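Local coordinates for protein 1,3-alpha-isomaltosidase (PDB 5X3I) that hydrolyses the alpha-1,3-glucosidic linkages of a cyclic tetrasaccharide formed from starch, releasing isomaltose during intracellular carbohydrate breakdown, at residues G571-A576 against W611-T616; E577-A582 against P624-F629. The protein carries 1 engineered substitution. One frame throughout, in Å; residues are numbered along the deposited sequence.

In the fold
Both contacts lie in the outer layer of the (beta/alpha)8 barrel, around its seventh and eighth strands. The chain leaves the seventh barrel strand, 562-565, runs through the loop 571-576 and turns at once into helix 576-586. Strand 591-593, the eighth, comes next, followed by helix 610-617 and the long helix 622-650. Contact 1 joins the loop to helix 610-617 across 34 residues, and contact 2 joins helix 576-586 to helix 622-650 across 41. Their segments alternate along the chain, so the two closures cross rather than nest. Tyr579 links them, its ring packing on Pro574 and Val613 of contact 1.

Contact 1: G571-A576 against W611-T616; sequences GPVPDA and WHVAET
Val573 carries most of the contact from the loop to helix 610-617, which is held by apolar touch, with no hydrogen bond between the segments. Its CG1 stands anti to the backbone N (chi1 173°), which splits the two methyls between different neighbours: Val573 CG1 packs on Val613 CG2 at 3.7 Å, while Val573 CG2 comes to 3.8 Å from His612 CD2. Thr616, one turn on from His612, flanks the same isopropyl group, with both its OG1 and its CG2 near Val573. Val613 CG1 lies 3.9 Å from Pro574 O.

Several polar atoms find partners within the helix or just outside it. Thr616 OG1 donates to His612 O at 2.8 Å, and Thr616 N reaches that oxygen from the opposite face of the carbonyl plane. The threonine OG1 also lies over one face of the His612 ring, offset toward the rim, and the ring's NE2 is tied to Leu605 O. On the loop side, Asp575 is the N-cap of helix 576-586, its OD1 accepting from Leu578 N. In this GH31 TIM barrel the contact seats the loop following the seventh strand against helix 610-617, which follows the eighth strand and precedes the long helix 622-650.

Contact 2: E577-A582 against P624-F629; sequences ELYLRA and PLFRRF
Leu580 is the principal bump on helix 576-586, and helix 622-650 meets it with a hollow formed by Leu625 CB, the backbone at Phe626 N and the ring edge atom CE2 of Phe629. Its CG is anti to the carbonyl carbon (chi1 -71°), and from there the branch carries CD2 in among the three. Leu580 CD2 rests 3.9 Å from Leu625 CB, touches the backbone at Phe626 N, and lies 4.0 Å from Phe629 CE2. The other methyl, Leu580 CD1, meets Leu625 CD1 at 4.1 Å, and the two side chains cross at about a right angle.

Phe629 CE2 also abuts Leu580 O, at 3.7 Å, while Leu625 O lies over one face of the Phe629 ring near its rim.

A second bump, the ring of Tyr579, lies beside that of Phe626, with Pro610 against both rings and Val613 and Pro574 also packing on the tyrosine. The two rings are nearly parallel, with planes at 15°, but slid so far along that they barely overlap, and the centroids are 5.7 Å apart. The touching is therefore done by the outer atoms: Tyr579 CE2 against Phe626 CD1 at 3.8 Å, and Tyr579 OH against Phe626 CE1 at 3.6 Å. The hydroxyl is hydrogen-bonded to Arg608 O. With an alanine here, the outer rim of Phe626 would probably lose its neighbour and Arg608 O its hydroxyl partner.

The axes of the two short segments approach to 10.3 Å, with N-to-C directions 12° apart. That shared direction is characteristic of the outer helical layer of a (beta/alpha)8 barrel; here helix 576-586 follows the seventh strand, and helix 622-650 comes after strand 591-593 and helix 610-617.

Contact 1: G571-A576 against W611-T616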
ATOM      1  N   GLY A 571       2.542  -6.368 -17.595  1.00 20.85           N
ATOM      2  CA  GLY A 571       2.710  -7.433 -18.564  1.00 24.77           C
ATOM      3  C   GLY A 571       1.788  -7.311 -19.763  1.00 26.49           C
ATOM      4  O   GLY A 571       1.156  -6.278 -19.954  1.00 25.80           O
ATOM      5  N   PRO A 572       1.710  -8.371 -20.581  1.00 27.67           N
ATOM      6  CA  PRO A 572       0.842  -8.365 -21.759  1.00 25.34           C
ATOM      7  C   PRO A 572      -0.607  -8.046 -21.400  1.00 21.65           C
ATOM      8  O   PRO A 572      -1.042  -8.331 -20.289  1.00 21.03           O
ATOM      9  CB  PRO A 572       0.969  -9.791 -22.297  1.00 26.53           C
ATOM     10  CG  PRO A 572       2.303 -10.256 -21.818  1.00 30.62           C
ATOM     11  CD  PRO A 572       2.483  -9.621 -20.466  1.00 29.63           C
ATOM     12  N   VAL A 573      -1.322  -7.443 -22.341  1.00 20.27           N
ATOM     13  CA  VAL A 573      -2.726  -7.119 -22.176  1.00 18.68           C
ATOM     14  C   VAL A 573      -3.515  -8.366 -21.770  1.00 20.20           C
ATOM     15  O   VAL A 573      -3.316  -9.425 -22.341  1.00 20.44           O
ATOM     16  CB  VAL A 573      -3.297  -6.530 -23.484  1.00 20.12           C
ATOM     17  CG1 VAL A 573      -4.794  -6.351 -23.391  1.00 18.06           C
ATOM     18  CG2 VAL A 573      -2.606  -5.211 -23.819  1.00 19.88           C
ATOM     19  N   PRO A 574      -4.386  -8.247 -20.757  1.00 19.31           N
ATOM     20  CA  PRO A 574      -5.203  -9.385 -20.324  1.00 18.46           C
ATOM     21  C   PRO A 574      -6.080  -9.947 -21.431  1.00 23.01           C
ATOM     22  O   PRO A 574      -6.521  -9.198 -22.299  1.00 23.73           O
ATOM     23  CB  PRO A 574      -6.075  -8.786 -19.215  1.00 17.25           C
ATOM     24  CG  PRO A 574      -6.060  -7.320 -19.465  1.00 15.02           C
ATOM     25  CD  PRO A 574      -4.675  -7.049 -19.957  1.00 16.91           C
ATOM     26  N   ASP A 575      -6.344 -11.246 -21.387  1.00 23.03           N
ATOM     27  CA  ASP A 575      -7.301 -11.849 -22.303  1.00 21.25           C
ATOM     28  C   ASP A 575      -8.716 -11.352 -21.989  1.00 22.41           C
ATOM     29  O   ASP A 575      -8.972 -10.810 -20.914  1.00 23.53           O
ATOM     30  CB  ASP A 575      -7.232 -13.380 -22.242  1.00 25.40           C
ATOM     31  CG  ASP A 575      -7.483 -13.921 -20.857  1.00 26.54           C
ATOM     32  OD1 ASP A 575      -8.653 -14.176 -20.521  1.00 29.36           O
ATOM     33  OD2 ASP A 575      -6.507 -14.088 -20.099  1.00 37.57           O
ATOM     34  N   ALA A 576      -9.619 -11.502 -22.953  1.00 24.04           N
ATOM     35  CA  ALA A 576     -10.969 -10.951 -22.840  1.00 22.36           C
ATOM     36  C   ALA A 576     -11.739 -11.484 -21.636  1.00 20.61           C
ATOM     37  O   ALA A 576     -12.490 -10.747 -21.001  1.00 21.55           O
ATOM     38  CB  ALA A 576     -11.752 -11.218 -24.122  1.00 19.81           C
ATOM     39  N   TRP A 611     -11.266  -0.778 -25.429  1.00 16.79           N
ATOM     40  CA  TRP A 611     -11.120  -0.931 -26.865  1.00 16.14           C
ATOM     41  C   TRP A 611      -9.769  -1.506 -27.249  1.00 19.65           C
ATOM     42  O   TRP A 611      -9.675  -2.244 -28.223  1.00 22.68           O
ATOM     43  CB  TRP A 611     -11.344   0.400 -27.589  1.00 15.37           C
ATOM     44  CG  TRP A 611     -10.462   1.526 -27.152  1.00 16.13           C
ATOM     45  CD1 TRP A 611      -9.268   1.885 -27.691  1.00 14.95           C
ATOM     46  CD2 TRP A 611     -10.727   2.464 -26.103  1.00 13.28           C
ATOM     47  NE1 TRP A 611      -8.765   2.983 -27.041  1.00 15.10           N
ATOM     48  CE2 TRP A 611      -9.642   3.354 -26.058  1.00 13.77           C
ATOM     49  CE3 TRP A 611     -11.774   2.633 -25.198  1.00 15.96           C
ATOM     50  CZ2 TRP A 611      -9.573   4.394 -25.141  1.00 12.70           C
ATOM     51  CZ3 TRP A 611     -11.702   3.660 -24.284  1.00 13.86           C
ATOM     52  CH2 TRP A 611     -10.612   4.532 -24.265  1.00 13.14           C
ATOM     53  N   HIS A 612      -8.717  -1.172 -26.509  1.00 19.92           N
ATOM     54  CA  HIS A 612      -7.427  -1.770 -26.828  1.00 17.96           C
ATOM     55  C   HIS A 612      -7.419  -3.252 -26.485  1.00 19.57           C
ATOM     56  O   HIS A 612      -6.788  -4.051 -27.171  1.00 22.52           O
ATOM     57  CB  HIS A 612      -6.275  -1.084 -26.116  1.00 18.36           C
ATOM     58  CG  HIS A 612      -4.942  -1.607 -26.535  1.00 17.38           C
ATOM     59  ND1 HIS A 612      -4.472  -1.481 -27.823  1.00 19.77           N
ATOM     60  CD2 HIS A 612      -3.996  -2.295 -25.855  1.00 18.07           C
ATOM     61  CE1 HIS A 612      -3.285  -2.052 -27.913  1.00 17.65           C
ATOM     62  NE2 HIS A 612      -2.971  -2.550 -26.733  1.00 19.64           N
ATOM     63  N   VAL A 613      -8.116  -3.612 -25.415  1.00 19.79           N
ATOM     64  CA  VAL A 613      -8.226  -5.010 -25.040  1.00 18.44           C
ATOM     65  C   VAL A 613      -8.997  -5.754 -26.134  1.00 20.67           C
ATOM     66  O   VAL A 613      -8.602  -6.842 -26.549  1.00 22.81           O
ATOM     67  CB  VAL A 613      -8.910  -5.185 -23.671  1.00 16.31           C
ATOM     68  CG1 VAL A 613      -9.242  -6.643 -23.418  1.00 15.52           C
ATOM     69  CG2 VAL A 613      -8.010  -4.649 -22.556  1.00 16.75           C
ATOM     70  N   ALA A 614     -10.079  -5.142 -26.611  1.00 18.48           N
ATOM     71  CA  ALA A 614     -10.852  -5.696 -27.715  1.00 18.84           C
ATOM     72  C   ALA A 614      -9.965  -5.900 -28.927  1.00 21.44           C
ATOM     73  O   ALA A 614      -9.986  -6.958 -29.541  1.00 25.61           O
ATOM     74  CB  ALA A 614     -12.028  -4.791 -28.065  1.00 18.43           C
ATOM     75  N   GLU A 615      -9.169  -4.890 -29.252  1.00 21.58           N
ATOM     76  CA  GLU A 615      -8.289  -4.961 -30.404  1.00 21.67           C
ATOM     77  C   GLU A 615      -7.234  -6.047 -30.251  1.00 24.44           C
ATOM     78  O   GLU A 615      -6.938  -6.763 -31.199  1.00 26.30           O
ATOM     79  CB  GLU A 615      -7.603  -3.619 -30.648  1.00 24.82           C
ATOM     80  CG  GLU A 615      -6.648  -3.646 -31.828  1.00 35.41           C
ATOM     81  CD  GLU A 615      -6.099  -2.277 -32.185  1.00 48.77           C
ATOM     82  OE1 GLU A 615      -6.601  -1.266 -31.648  1.00 50.82           O
ATOM     83  OE2 GLU A 615      -5.161  -2.213 -33.008  1.00 53.15           O
ATOM     84  N   THR A 616      -6.664  -6.160 -29.057  1.00 24.56           N
ATOM     85  CA  THR A 616      -5.587  -7.106 -28.829  1.00 21.58           C
ATOM     86  C   THR A 616      -6.123  -8.522 -28.911  1.00 21.93           C
ATOM     87  O   THR A 616      -5.527  -9.381 -29.548  1.00 23.45           O
ATOM     88  CB  THR A 616      -4.901  -6.894 -27.465  1.00 21.79           C
ATOM     89  OG1 THR A 616      -4.401  -5.557 -27.388  1.00 25.94           O
ATOM     90  CG2 THR A 616      -3.730  -7.835 -27.317  1.00 23.43           C
TER

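Contact 2: E577-A582 against P624-F629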
ATOM      1  N   GLU A 577     -11.557 -12.759 -21.318  1.00 21.19           N
ATOM      2  CA  GLU A 577     -12.329 -13.368 -20.242  1.00 20.73           C
ATOM      3  C   GLU A 577     -11.941 -12.814 -18.871  1.00 20.24           C
ATOM      4  O   GLU A 577     -12.807 -12.445 -18.089  1.00 20.67           O
ATOM      5  CB  GLU A 577     -12.175 -14.894 -20.254  1.00 19.85           C
ATOM      6  CG  GLU A 577     -12.924 -15.592 -19.132  1.00 21.88           C
ATOM      7  CD  GLU A 577     -12.760 -17.106 -19.167  1.00 26.32           C
ATOM      8  OE1 GLU A 577     -11.805 -17.584 -19.802  1.00 26.95           O
ATOM      9  OE2 GLU A 577     -13.582 -17.812 -18.553  1.00 28.18           O
ATOM     10  N   LEU A 578     -10.648 -12.766 -18.580  1.00 20.01           N
ATOM     11  CA  LEU A 578     -10.178 -12.179 -17.327  1.00 18.35           C
ATOM     12  C   LEU A 578     -10.604 -10.714 -17.220  1.00 19.95           C
ATOM     13  O   LEU A 578     -11.104 -10.286 -16.193  1.00 22.30           O
ATOM     14  CB  LEU A 578      -8.656 -12.288 -17.211  1.00 17.68           C
ATOM     15  CG  LEU A 578      -8.006 -11.521 -16.058  1.00 20.71           C
ATOM     16  CD1 LEU A 578      -8.555 -11.981 -14.727  1.00 15.85           C
ATOM     17  CD2 LEU A 578      -6.480 -11.631 -16.091  1.00 17.98           C
ATOM     18  N   TYR A 579     -10.413  -9.961 -18.295  1.00 19.90           N
ATOM     19  CA  TYR A 579     -10.742  -8.534 -18.299  1.00 18.21           C
ATOM     20  C   TYR A 579     -12.213  -8.308 -17.941  1.00 17.47           C
ATOM     21  O   TYR A 579     -12.524  -7.523 -17.054  1.00 19.58           O
ATOM     22  CB  TYR A 579     -10.419  -7.927 -19.662  1.00 16.73           C
ATOM     23  CG  TYR A 579     -10.557  -6.418 -19.761  1.00 16.72           C
ATOM     24  CD1 TYR A 579      -9.664  -5.571 -19.115  1.00 15.64           C
ATOM     25  CD2 TYR A 579     -11.558  -5.848 -20.530  1.00 15.90           C
ATOM     26  CE1 TYR A 579      -9.778  -4.192 -19.226  1.00 16.08           C
ATOM     27  CE2 TYR A 579     -11.680  -4.473 -20.653  1.00 16.42           C
ATOM     28  CZ  TYR A 579     -10.789  -3.648 -19.997  1.00 15.73           C
ATOM     29  OH  TYR A 579     -10.911  -2.281 -20.123  1.00 18.20           O
ATOM     30  N   LEU A 580     -13.105  -9.034 -18.602  1.00 18.78           N
ATOM     31  CA  LEU A 580     -14.540  -8.852 -18.391  1.00 19.32           C
ATOM     32  C   LEU A 580     -15.027  -9.419 -17.060  1.00 16.99           C
ATOM     33  O   LEU A 580     -15.943  -8.873 -16.467  1.00 17.71           O
ATOM     34  CB  LEU A 580     -15.330  -9.471 -19.548  1.00 20.35           C
ATOM     35  CG  LEU A 580     -15.197  -8.678 -20.852  1.00 18.49           C
ATOM     36  CD1 LEU A 580     -15.732  -9.470 -22.025  1.00 18.31           C
ATOM     37  CD2 LEU A 580     -15.910  -7.332 -20.731  1.00 17.48           C
ATOM     38  N   ARG A 581     -14.423 -10.507 -16.588  1.00 19.89           N
ATOM     39  CA  ARG A 581     -14.729 -10.982 -15.237  1.00 17.76           C
ATOM     40  C   ARG A 581     -14.299  -9.924 -14.223  1.00 15.30           C
ATOM     41  O   ARG A 581     -15.023  -9.615 -13.295  1.00 14.79           O
ATOM     42  CB  ARG A 581     -14.033 -12.316 -14.925  1.00 17.86           C
ATOM     43  CG  ARG A 581     -14.511 -13.516 -15.741  1.00 20.87           C
ATOM     44  CD  ARG A 581     -16.017 -13.724 -15.671  1.00 19.25           C
ATOM     45  NE  ARG A 581     -16.386 -15.072 -16.093  1.00 23.37           N
ATOM     46  CZ  ARG A 581     -17.623 -15.461 -16.372  1.00 23.34           C
ATOM     47  NH1 ARG A 581     -18.624 -14.599 -16.293  1.00 23.49           N
ATOM     48  NH2 ARG A 581     -17.859 -16.710 -16.745  1.00 25.96           N
ATOM     49  N   ALA A 582     -13.104  -9.383 -14.414  1.00 16.95           N
ATOM     50  CA  ALA A 582     -12.594  -8.342 -13.531  1.00 14.57           C
ATOM     51  C   ALA A 582     -13.475  -7.102 -13.594  1.00 15.89           C
ATOM     52  O   ALA A 582     -13.869  -6.568 -12.569  1.00 17.96           O
ATOM     53  CB  ALA A 582     -11.169  -7.986 -13.894  1.00 15.83           C
ATOM     54  N   PRO A 624     -18.786  -3.770 -25.940  1.00 20.27           N
ATOM     55  CA  PRO A 624     -20.194  -3.672 -25.537  1.00 20.47           C
ATOM     56  C   PRO A 624     -20.463  -4.129 -24.107  1.00 18.97           C
ATOM     57  O   PRO A 624     -21.271  -3.527 -23.415  1.00 20.61           O
ATOM     58  CB  PRO A 624     -20.912  -4.596 -26.528  1.00 25.55           C
ATOM     59  CG  PRO A 624     -19.997  -4.729 -27.665  1.00 25.81           C
ATOM     60  CD  PRO A 624     -18.626  -4.675 -27.091  1.00 20.58           C
ATOM     61  N   LEU A 625     -19.792  -5.182 -23.661  1.00 19.46           N
ATOM     62  CA  LEU A 625     -20.046  -5.663 -22.316  1.00 19.36           C
ATOM     63  C   LEU A 625     -19.439  -4.725 -21.270  1.00 19.04           C
ATOM     64  O   LEU A 625     -20.061  -4.453 -20.253  1.00 19.42           O
ATOM     65  CB  LEU A 625     -19.522  -7.084 -22.138  1.00 19.30           C
ATOM     66  CG  LEU A 625     -20.294  -8.167 -22.898  1.00 23.18           C
ATOM     67  CD1 LEU A 625     -19.816  -9.552 -22.476  1.00 22.51           C
ATOM     68  CD2 LEU A 625     -21.782  -8.026 -22.672  1.00 22.36           C
ATOM     69  N   PHE A 626     -18.236  -4.220 -21.527  1.00 19.67           N
ATOM     70  CA  PHE A 626     -17.646  -3.254 -20.613  1.00 17.40           C
ATOM     71  C   PHE A 626     -18.558  -2.033 -20.513  1.00 16.97           C
ATOM     72  O   PHE A 626     -18.815  -1.547 -19.426  1.00 17.60           O
ATOM     73  CB  PHE A 626     -16.246  -2.838 -21.051  1.00 16.46           C
ATOM     74  CG  PHE A 626     -15.512  -2.016 -20.031  1.00 15.96           C
ATOM     75  CD1 PHE A 626     -14.593  -2.611 -19.173  1.00 14.96           C
ATOM     76  CD2 PHE A 626     -15.735  -0.648 -19.922  1.00 16.71           C
ATOM     77  CE1 PHE A 626     -13.906  -1.868 -18.232  1.00 12.61           C
ATOM     78  CE2 PHE A 626     -15.052   0.109 -18.981  1.00 15.73           C
ATOM     79  CZ  PHE A 626     -14.131  -0.501 -18.127  1.00 11.65           C
ATOM     80  N   ARG A 627     -19.055  -1.566 -21.657  1.00 20.27           N
ATOM     81  CA  ARG A 627     -19.988  -0.441 -21.694  1.00 17.58           C
ATOM     82  C   ARG A 627     -21.201  -0.708 -20.810  1.00 16.73           C
ATOM     83  O   ARG A 627     -21.608   0.162 -20.046  1.00 21.39           O
ATOM     84  CB  ARG A 627     -20.427  -0.140 -23.134  1.00 16.92           C
ATOM     85  CG  ARG A 627     -21.322   1.090 -23.282  1.00 15.46           C
ATOM     86  CD  ARG A 627     -21.362   1.584 -24.748  1.00 18.95           C
ATOM     87  NE  ARG A 627     -21.670   0.498 -25.667  1.00 23.07           N
ATOM     88  CZ  ARG A 627     -21.076   0.284 -26.836  1.00 20.55           C
ATOM     89  NH1 ARG A 627     -20.134   1.097 -27.285  1.00 19.14           N
ATOM     90  NH2 ARG A 627     -21.445  -0.755 -27.567  1.00 24.73           N
ATOM     91  N   ARG A 628     -21.767  -1.906 -20.900  1.00 19.04           N
ATOM     92  CA  ARG A 628     -22.886  -2.273 -20.029  1.00 17.48           C
ATOM     93  C   ARG A 628     -22.519  -2.150 -18.557  1.00 14.72           C
ATOM     94  O   ARG A 628     -23.270  -1.589 -17.770  1.00 18.07           O
ATOM     95  CB  ARG A 628     -23.368  -3.694 -20.303  1.00 18.74           C
ATOM     96  CG  ARG A 628     -24.168  -3.859 -21.569  1.00 29.95           C
ATOM     97  CD  ARG A 628     -25.082  -5.071 -21.448  1.00 40.79           C
ATOM     98  NE  ARG A 628     -25.080  -5.899 -22.649  1.00 48.96           N
ATOM     99  CZ  ARG A 628     -25.571  -7.133 -22.697  1.00 50.09           C
ATOM    100  NH1 ARG A 628     -26.099  -7.681 -21.610  1.00 46.62           N
ATOM    101  NH2 ARG A 628     -25.528  -7.820 -23.829  1.00 50.46           N
ATOM    102  N   PHE A 629     -21.358  -2.675 -18.194  1.00 18.49           N
ATOM    103  CA  PHE A 629     -20.908  -2.619 -16.810  1.00 18.65           C
ATOM    104  C   PHE A 629     -20.745  -1.172 -16.360  1.00 14.90           C
ATOM    105  O   PHE A 629     -21.205  -0.796 -15.292  1.00 17.33           O
ATOM    106  CB  PHE A 629     -19.589  -3.382 -16.636  1.00 17.66           C
ATOM    107  CG  PHE A 629     -19.680  -4.844 -16.997  1.00 19.77           C
ATOM    108  CD1 PHE A 629     -20.835  -5.558 -16.769  1.00 21.56           C
ATOM    109  CD2 PHE A 629     -18.608  -5.495 -17.563  1.00 19.68           C
ATOM    110  CE1 PHE A 629     -20.916  -6.891 -17.102  1.00 21.64           C
ATOM    111  CE2 PHE A 629     -18.689  -6.831 -17.895  1.00 22.41           C
ATOM    112  CZ  PHE A 629     -19.843  -7.523 -17.662  1.00 20.04           C
TER